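Local structure of heme oxygenase (Leptospira interrogans, 5KZL) at residues P77-K82 with Y162-I167; R132-L137 with G172-Y177. The protein probably catalyses the oxygen-dependent breakdown of heme to biliverdin, carbon monoxide and free iron, as heme oxygenases do, and has been linked to virulence. The protein carries 1 engineered substitution. One frame throughout, in Å; residues are numbered along the deposited sequence.

Contact 1: P77-K82 with Y162-I167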
loop_
_atom_site.group_PDB
_atom_site.type_symbol
_atom_site.label_atom_id
_atom_site.label_comp_id
_atom_site.label_asym_id
_atom_site.label_seq_id
_atom_site.Cartn_x
_atom_site.Cartn_y
_atom_site.Cartn_z
ATOM N N PRO A 77 4.330 -10.906 -6.958
ATOM C CA PRO A 77 4.471 -11.326 -5.546
ATOM C C PRO A 77 5.679 -10.701 -4.847
ATOM O O PRO A 77 5.707 -10.683 -3.623
ATOM C CB PRO A 77 4.635 -12.848 -5.631
ATOM C CG PRO A 77 4.058 -13.229 -6.937
ATOM C CD PRO A 77 4.276 -12.069 -7.866
ATOM N N GLU A 78 6.670 -10.191 -5.618
ATOM C CA GLU A 78 7.860 -9.490 -5.092
ATOM C C GLU A 78 7.454 -8.314 -4.198
ATOM O O GLU A 78 8.234 -7.889 -3.342
ATOM C CB GLU A 78 8.717 -8.905 -6.239
ATOM C CG GLU A 78 9.331 -9.946 -7.146
ATOM C CD GLU A 78 8.577 -10.202 -8.438
ATOM O OE1 GLU A 78 7.326 -10.153 -8.451
ATOM O OE2 GLU A 78 9.248 -10.612 -9.404
ATOM N N LEU A 79 6.269 -7.734 -4.474
ATOM C CA LEU A 79 5.757 -6.550 -3.779
ATOM C C LEU A 79 5.010 -6.841 -2.493
ATOM O O LEU A 79 4.833 -5.916 -1.706
ATOM C CB LEU A 79 4.856 -5.734 -4.724
ATOM C CG LEU A 79 5.508 -5.195 -6.005
ATOM C CD1 LEU A 79 4.449 -4.649 -6.946
ATOM C CD2 LEU A 79 6.533 -4.091 -5.678
ATOM N N TYR A 80 4.538 -8.093 -2.287
ATOM C CA TYR A 80 3.716 -8.462 -1.116
ATOM C C TYR A 80 4.336 -8.004 0.196
ATOM O O TYR A 80 5.561 -8.115 0.389
ATOM C CB TYR A 80 3.353 -9.949 -1.096
ATOM C CG TYR A 80 2.454 -10.434 -2.218
ATOM C CD1 TYR A 80 1.894 -9.543 -3.138
ATOM C CD2 TYR A 80 2.147 -11.786 -2.348
ATOM C CE1 TYR A 80 1.067 -9.995 -4.169
ATOM C CE2 TYR A 80 1.321 -12.249 -3.373
ATOM C CZ TYR A 80 0.808 -11.353 -4.296
ATOM O OH TYR A 80 -0.023 -11.825 -5.272
ATOM N N ARG A 81 3.477 -7.443 1.070
ATOM C CA ARG A 81 3.859 -6.795 2.330
ATOM C C ARG A 81 3.375 -7.473 3.591
ATOM O O ARG A 81 3.896 -7.144 4.661
ATOM C CB ARG A 81 3.379 -5.312 2.331
ATOM C CG ARG A 81 3.859 -4.415 1.161
ATOM C CD ARG A 81 5.344 -4.092 1.202
ATOM N NE ARG A 81 6.175 -5.201 0.714
ATOM C CZ ARG A 81 7.445 -5.399 1.064
ATOM N NH1 ARG A 81 8.125 -6.428 0.568
ATOM N NH2 ARG A 81 8.052 -4.555 1.883
ATOM N N LYS A 82 2.370 -8.386 3.503
ATOM C CA LYS A 82 1.779 -9.027 4.690
ATOM C C LYS A 82 2.832 -9.599 5.656
ATOM O O LYS A 82 2.773 -9.311 6.856
ATOM C CB LYS A 82 0.754 -10.109 4.282
ATOM C CG LYS A 82 0.136 -10.925 5.412
ATOM C CD LYS A 82 -0.563 -12.140 4.840
ATOM C CE LYS A 82 -0.375 -13.348 5.713
ATOM N NZ LYS A 82 -0.952 -14.565 5.088
ATOM N N TYR A 162 9.341 -1.497 4.571
ATOM C CA TYR A 162 9.909 -0.629 3.533
ATOM C C TYR A 162 10.937 -1.298 2.639
ATOM O O TYR A 162 11.452 -0.643 1.727
ATOM C CB TYR A 162 10.540 0.602 4.184
ATOM C CG TYR A 162 9.599 1.306 5.128
ATOM C CD1 TYR A 162 8.517 2.035 4.647
ATOM C CD2 TYR A 162 9.781 1.236 6.504
ATOM C CE1 TYR A 162 7.618 2.650 5.514
ATOM C CE2 TYR A 162 8.890 1.851 7.383
ATOM C CZ TYR A 162 7.822 2.576 6.881
ATOM O OH TYR A 162 6.937 3.179 7.733
ATOM N N GLU A 163 11.251 -2.581 2.894
ATOM C CA GLU A 163 12.285 -3.302 2.152
ATOM C C GLU A 163 11.739 -4.419 1.265
ATOM O O GLU A 163 10.817 -5.162 1.654
ATOM C CB GLU A 163 13.357 -3.830 3.120
ATOM C CG GLU A 163 13.991 -2.759 3.989
ATOM C CD GLU A 163 15.239 -3.256 4.693
ATOM O OE1 GLU A 163 15.254 -4.438 5.100
ATOM O OE2 GLU A 163 16.203 -2.469 4.831
ATOM N N PHE A 164 12.325 -4.525 0.062
ATOM C CA PHE A 164 11.943 -5.489 -0.970
ATOM C C PHE A 164 13.128 -6.409 -1.276
ATOM O O PHE A 164 13.823 -6.170 -2.258
ATOM C CB PHE A 164 11.444 -4.737 -2.239
ATOM C CG PHE A 164 10.219 -3.903 -1.939
ATOM C CD1 PHE A 164 10.343 -2.611 -1.432
ATOM C CD2 PHE A 164 8.941 -4.433 -2.095
ATOM C CE1 PHE A 164 9.208 -1.852 -1.118
ATOM C CE2 PHE A 164 7.811 -3.679 -1.759
ATOM C CZ PHE A 164 7.953 -2.390 -1.291
ATOM N N PRO A 165 13.408 -7.433 -0.427
ATOM C CA PRO A 165 14.584 -8.290 -0.675
ATOM C C PRO A 165 14.520 -9.058 -1.997
ATOM O O PRO A 165 15.558 -9.413 -2.529
ATOM C CB PRO A 165 14.626 -9.214 0.551
ATOM C CG PRO A 165 13.216 -9.228 1.061
ATOM C CD PRO A 165 12.698 -7.841 0.807
ATOM N N MET A 166 13.312 -9.240 -2.566
ATOM C CA MET A 166 13.130 -9.937 -3.840
ATOM C C MET A 166 13.459 -9.045 -5.053
ATOM O O MET A 166 13.459 -9.529 -6.186
ATOM C CB MET A 166 11.676 -10.466 -3.952
ATOM C CG MET A 166 11.327 -11.513 -2.919
ATOM S SD MET A 166 9.644 -12.152 -3.131
ATOM C CE MET A 166 9.649 -13.528 -1.988
ATOM N N ILE A 167 13.678 -7.738 -4.824
ATOM C CA ILE A 167 13.941 -6.743 -5.874
ATOM C C ILE A 167 15.339 -6.150 -5.629
ATOM O O ILE A 167 15.523 -5.384 -4.684
ATOM C CB ILE A 167 12.816 -5.639 -5.909
ATOM C CG1 ILE A 167 11.387 -6.233 -6.169
ATOM C CG2 ILE A 167 13.143 -4.542 -6.926
ATOM C CD1 ILE A 167 10.161 -5.214 -5.883
HETATM O O HOH W 1 10.537 -8.237 -1.876
#

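Contact 2: R132-L137 with G172-Y177. With HEM (protoporphyrin IX containing Fe), chain B.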
loop_
_atom_site.group_PDB
_atom_site.type_symbol
_atom_site.label_atom_id
_atom_site.label_comp_id
_atom_site.label_asym_id
_atom_site.label_seq_id
_atom_site.Cartn_x
_atom_site.Cartn_y
_atom_site.Cartn_z
ATOM N N ARG A 132 -1.064 1.517 -3.395
ATOM C CA ARG A 132 -0.224 0.965 -2.337
ATOM C C ARG A 132 1.188 0.514 -2.826
ATOM O O ARG A 132 2.166 1.084 -2.360
ATOM C CB ARG A 132 -0.947 -0.161 -1.546
ATOM C CG ARG A 132 -2.044 0.343 -0.558
ATOM C CD ARG A 132 -1.701 1.552 0.356
ATOM N NE ARG A 132 -0.364 1.481 0.964
ATOM C CZ ARG A 132 0.226 2.433 1.685
ATOM N NH1 ARG A 132 -0.418 3.567 1.967
ATOM N NH2 ARG A 132 1.469 2.268 2.121
ATOM N N TYR A 133 1.312 -0.499 -3.707
ATOM C CA TYR A 133 2.659 -1.009 -4.055
ATOM C C TYR A 133 3.558 -0.054 -4.780
ATOM O O TYR A 133 4.741 -0.001 -4.442
ATOM C CB TYR A 133 2.594 -2.298 -4.854
ATOM C CG TYR A 133 1.911 -3.452 -4.162
ATOM C CD1 TYR A 133 2.195 -3.765 -2.829
ATOM C CD2 TYR A 133 1.056 -4.293 -4.862
ATOM C CE1 TYR A 133 1.593 -4.856 -2.201
ATOM C CE2 TYR A 133 0.462 -5.394 -4.251
ATOM C CZ TYR A 133 0.734 -5.672 -2.923
ATOM O OH TYR A 133 0.118 -6.741 -2.334
ATOM N N LEU A 134 3.043 0.697 -5.790
ATOM C CA LEU A 134 3.985 1.599 -6.460
ATOM C C LEU A 134 4.444 2.710 -5.498
ATOM O O LEU A 134 5.613 3.081 -5.530
ATOM C CB LEU A 134 3.465 2.137 -7.824
ATOM C CG LEU A 134 4.495 2.919 -8.659
ATOM C CD1 LEU A 134 5.803 2.128 -8.890
ATOM C CD2 LEU A 134 3.892 3.398 -9.958
ATOM N N GLY A 135 3.560 3.135 -4.591
ATOM C CA GLY A 135 3.897 4.100 -3.542
ATOM C C GLY A 135 4.948 3.545 -2.596
ATOM O O GLY A 135 5.927 4.228 -2.280
ATOM N N ASP A 136 4.772 2.271 -2.180
ATOM C CA ASP A 136 5.704 1.577 -1.266
ATOM C C ASP A 136 7.090 1.451 -1.903
ATOM O O ASP A 136 8.103 1.750 -1.273
ATOM C CB ASP A 136 5.221 0.168 -0.928
ATOM C CG ASP A 136 3.906 0.058 -0.189
ATOM O OD1 ASP A 136 3.527 1.026 0.506
ATOM O OD2 ASP A 136 3.273 -1.007 -0.283
ATOM N N LEU A 137 7.130 1.017 -3.154
ATOM C CA LEU A 137 8.407 0.902 -3.846
ATOM C C LEU A 137 9.072 2.281 -4.029
ATOM O O LEU A 137 10.286 2.394 -3.844
ATOM C CB LEU A 137 8.214 0.213 -5.198
ATOM C CG LEU A 137 9.487 -0.358 -5.823
ATOM C CD1 LEU A 137 10.166 -1.361 -4.905
ATOM C CD2 LEU A 137 9.176 -1.003 -7.130
ATOM N N GLY A 172 14.845 -0.060 -11.726
ATOM C CA GLY A 172 14.468 -0.883 -12.871
ATOM C C GLY A 172 13.088 -1.493 -12.692
ATOM O O GLY A 172 12.294 -1.516 -13.642
ATOM N N PHE A 173 12.764 -1.950 -11.457
ATOM C CA PHE A 173 11.459 -2.537 -11.152
ATOM C C PHE A 173 10.332 -1.512 -11.244
ATOM O O PHE A 173 9.278 -1.826 -11.785
ATOM C CB PHE A 173 11.449 -3.204 -9.772
ATOM C CG PHE A 173 10.328 -4.204 -9.594
ATOM C CD1 PHE A 173 9.043 -3.786 -9.258
ATOM C CD2 PHE A 173 10.560 -5.565 -9.752
ATOM C CE1 PHE A 173 8.008 -4.713 -9.099
ATOM C CE2 PHE A 173 9.519 -6.494 -9.602
ATOM C CZ PHE A 173 8.262 -6.063 -9.248
ATOM N N LYS A 174 10.548 -0.278 -10.747
ATOM C CA LYS A 174 9.544 0.787 -10.843
ATOM C C LYS A 174 9.204 1.049 -12.312
ATOM O O LYS A 174 8.027 1.164 -12.650
ATOM C CB LYS A 174 10.077 2.083 -10.218
ATOM C CG LYS A 174 10.041 2.122 -8.682
ATOM C CD LYS A 174 10.960 3.199 -8.111
ATOM C CE LYS A 174 10.693 4.622 -8.539
ATOM N NZ LYS A 174 11.796 5.538 -8.102
ATOM N N GLN A 175 10.241 1.100 -13.186
ATOM C CA GLN A 175 10.082 1.328 -14.624
ATOM C C GLN A 175 9.297 0.186 -15.248
ATOM O O GLN A 175 8.320 0.432 -15.966
ATOM C CB GLN A 175 11.454 1.481 -15.323
ATOM C CG GLN A 175 12.197 2.763 -14.928
ATOM C CD GLN A 175 13.647 2.804 -15.361
ATOM O OE1 GLN A 175 14.261 1.797 -15.742
ATOM N NE2 GLN A 175 14.246 3.971 -15.248
ATOM N N ASN A 176 9.673 -1.068 -14.898
ATOM C CA ASN A 176 9.037 -2.282 -15.386
ATOM C C ASN A 176 7.576 -2.334 -14.942
ATOM O O ASN A 176 6.721 -2.741 -15.721
ATOM C CB ASN A 176 9.801 -3.508 -14.913
ATOM C CG ASN A 176 11.127 -3.730 -15.600
ATOM O OD1 ASN A 176 11.582 -2.935 -16.427
ATOM N ND2 ASN A 176 11.781 -4.824 -15.254
ATOM N N TYR A 177 7.290 -1.876 -13.715
ATOM C CA TYR A 177 5.938 -1.788 -13.174
ATOM C C TYR A 177 5.085 -0.812 -13.996
ATOM O O TYR A 177 3.943 -1.137 -14.323
ATOM C CB TYR A 177 5.957 -1.393 -11.679
ATOM C CG TYR A 177 4.576 -1.375 -11.063
ATOM C CD1 TYR A 177 3.768 -0.243 -11.150
ATOM C CD2 TYR A 177 4.043 -2.518 -10.462
ATOM C CE1 TYR A 177 2.461 -0.250 -10.666
ATOM C CE2 TYR A 177 2.748 -2.524 -9.945
ATOM C CZ TYR A 177 1.955 -1.394 -10.077
ATOM O OH TYR A 177 0.699 -1.359 -9.570
HETATM C CHA HEM B . 5.272 8.333 -5.153
HETATM C CHB HEM B . 1.408 6.663 -2.969
HETATM C CHC HEM B . 2.708 9.072 0.949
HETATM C CHD HEM B . 6.886 9.920 -0.965
HETATM C C1A HEM B . 4.123 7.673 -4.885
HETATM C C2A HEM B . 3.377 6.947 -5.870
HETATM C C3A HEM B . 2.283 6.506 -5.256
HETATM C C4A HEM B . 2.345 6.914 -3.923
HETATM C CMA HEM B . 1.204 5.677 -5.833
HETATM C CAA HEM B . 3.742 6.713 -7.315
HETATM C CBA HEM B . 3.432 7.926 -8.221
HETATM C CGA HEM B . 3.660 7.574 -9.632
HETATM O O1A HEM B . 2.762 7.600 -10.416
HETATM O O2A HEM B . 4.787 7.247 -9.967
HETATM C C1B HEM B . 1.399 7.194 -1.691
HETATM C C2B HEM B . 0.297 7.033 -0.755
HETATM C C3B HEM B . 0.685 7.721 0.336
HETATM C C4B HEM B . 2.007 8.299 0.050
HETATM C CMB HEM B . -0.961 6.250 -0.924
HETATM C CAB HEM B . 0.027 7.931 1.563
HETATM C CBB HEM B . -1.172 7.636 1.563
HETATM C C1C HEM B . 4.014 9.403 0.877
HETATM C C2C HEM B . 4.847 9.807 1.957
HETATM C C3C HEM B . 6.045 10.036 1.391
HETATM C C4C HEM B . 5.947 9.739 -0.015
HETATM C CMC HEM B . 4.451 9.937 3.428
HETATM C CAC HEM B . 7.209 10.491 2.116
HETATM C CBC HEM B . 8.374 10.320 1.640
HETATM C C1D HEM B . 6.745 9.647 -2.310
HETATM C C2D HEM B . 7.806 9.936 -3.308
HETATM C C3D HEM B . 7.367 9.466 -4.448
HETATM C C4D HEM B . 6.034 8.911 -4.172
HETATM C CMD HEM B . 9.132 10.560 -3.044
HETATM C CAD HEM B . 8.083 9.559 -5.767
HETATM C CBD HEM B . 9.209 8.604 -5.911
HETATM C CGD HEM B . 9.893 8.695 -7.237
HETATM O O1D HEM B . 9.388 9.230 -8.150
HETATM O O2D HEM B . 10.966 8.183 -7.337
HETATM N NA HEM B . 3.420 7.634 -3.747
HETATM N NB HEM B . 2.276 7.957 -1.135
HETATM N NC HEM B . 4.708 9.396 -0.238
HETATM N ND HEM B . 5.736 9.036 -2.891
HETATM FE FE HEM B . 4.065 8.533 -2.034
HETATM O O HOH W 2 5.063 6.631 -1.277
#

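Contact 1: P77-K82 with Y162-I167
The carbonyl oxygen of Glu-163 is gripped by two bonds from one guanidinium: Arg-81 NH2 donates to Glu-163 O at 2.8 Å, lying above the carbonyl plane, and NH1 adds a weak bond to the same oxygen. Bends at chi2 (-70°) and chi3 (79°) fold the arginine back over its own turn, where Arg-81 NE donates to Leu-79 O at 2.9 Å and, weakly, to Tyr-80 O; NH2 is also bound to Phe-161 O. Thus fixed in rotation, the guanidinium lies on the ring of Phe-164, the planes 24° apart. Phe-164 CE2 sits 3.3 Å above the guanidinium, over its centre, giving an offset stack and an off-centre cation-pi contact that leaves the N-H groups to carbonyl oxygens in this buried setting. Glu-78 O approaches the same ring in plane at its edge, while water 1 donates to Glu-78 O at 2.8 Å and accepts from Met-166 N. Beyond the guanidinium, Leu-79 CD2 meets Ile-167 CD1 at 3.8 Å, and Met-166 SD lies 3.8 Å from Glu-78 CA. Two interhelical loops are thereby joined, one leading into helix 82-93 and the other into helix 170-183. Leu-79 also packs on Tyr-133 of helix 125-151 and on Phe-173 of helix 170-183, while Glu-59 of helix 41-64 accepts the backbone N-H of Arg-81.

Contact 2: R132-L137 with G172-Y177
The heme macrocycle has the backbone of Gly-135 against one face, with Gly-135 CA 3.2 Å from HEM C4A. On that face water 2 binds FE at 2.3 Å and donates to Gly-135 O at 2.7 Å; one further iron ligand comes from outside these two segments. The ring of Phe-173 meets Phe-76 edge-to-face. At the porphyrin's periphery Lys-174 NZ donates to propionate O2D at 2.9 Å, its chain bent at chi3 (59°), and Arg-132 NH1 lies near methyl CMB. Between 132-137 and 172-177, whose local axes pass 10.7 Å apart and run nearly antiparallel (156°), the contact is apolar. Leu-134 and Tyr-177 both hold CG anti to the backbone N, and Leu-134 CD2 meets Tyr-177 CD1 at 3.8 Å; the phenol is tied to Ser-129. One turn on, Leu-137 CD2 touches Phe-173 CD1 at 3.5 Å and packs on Lys-174 CG, bracing the lysine's aliphatic stem. Arg-132 NH2 bridges to the syn lone pair of Asp-136 OD1 at 2.9 Å, Tyr-55 OH is bonded to both Asp-136 OD2 and Arg-132 NE, and Asn-205 takes Arg-132 NH1. This is the glycine-containing distal helix of heme oxygenases. The cationic lysine would favour an ionised propionate; the salt bridge and Tyr-55 would favour a charged Asp-136, though Arg-132 O, close to both carboxylate oxygens, would oppose this. Asp-136 probably orders distal water, as in relatives, although Gly-135 O holds water 2.

In the fold
From the N terminus, the chain leaves helix 41-64 and reaches 77-82, then runs through helices 82-93 and 105-120 into helix 125-151, which carries 132-137. It next enters the loop holding 162-167, where contact 1 closes 79 intervening residues, and then helix 170-183, where 172-177 returns to 132-137 in contact 2. The two closures therefore cross. Their centres lie 10 Å apart and the sites touch directly: Tyr-133 packs on Tyr-80, Phe-164 on Leu-137, and Ile-167 on Phe-173. Together they tie the loop before helix 82-93 and the loop before helix 170-183 to the distal heme helix of this all-helical fold.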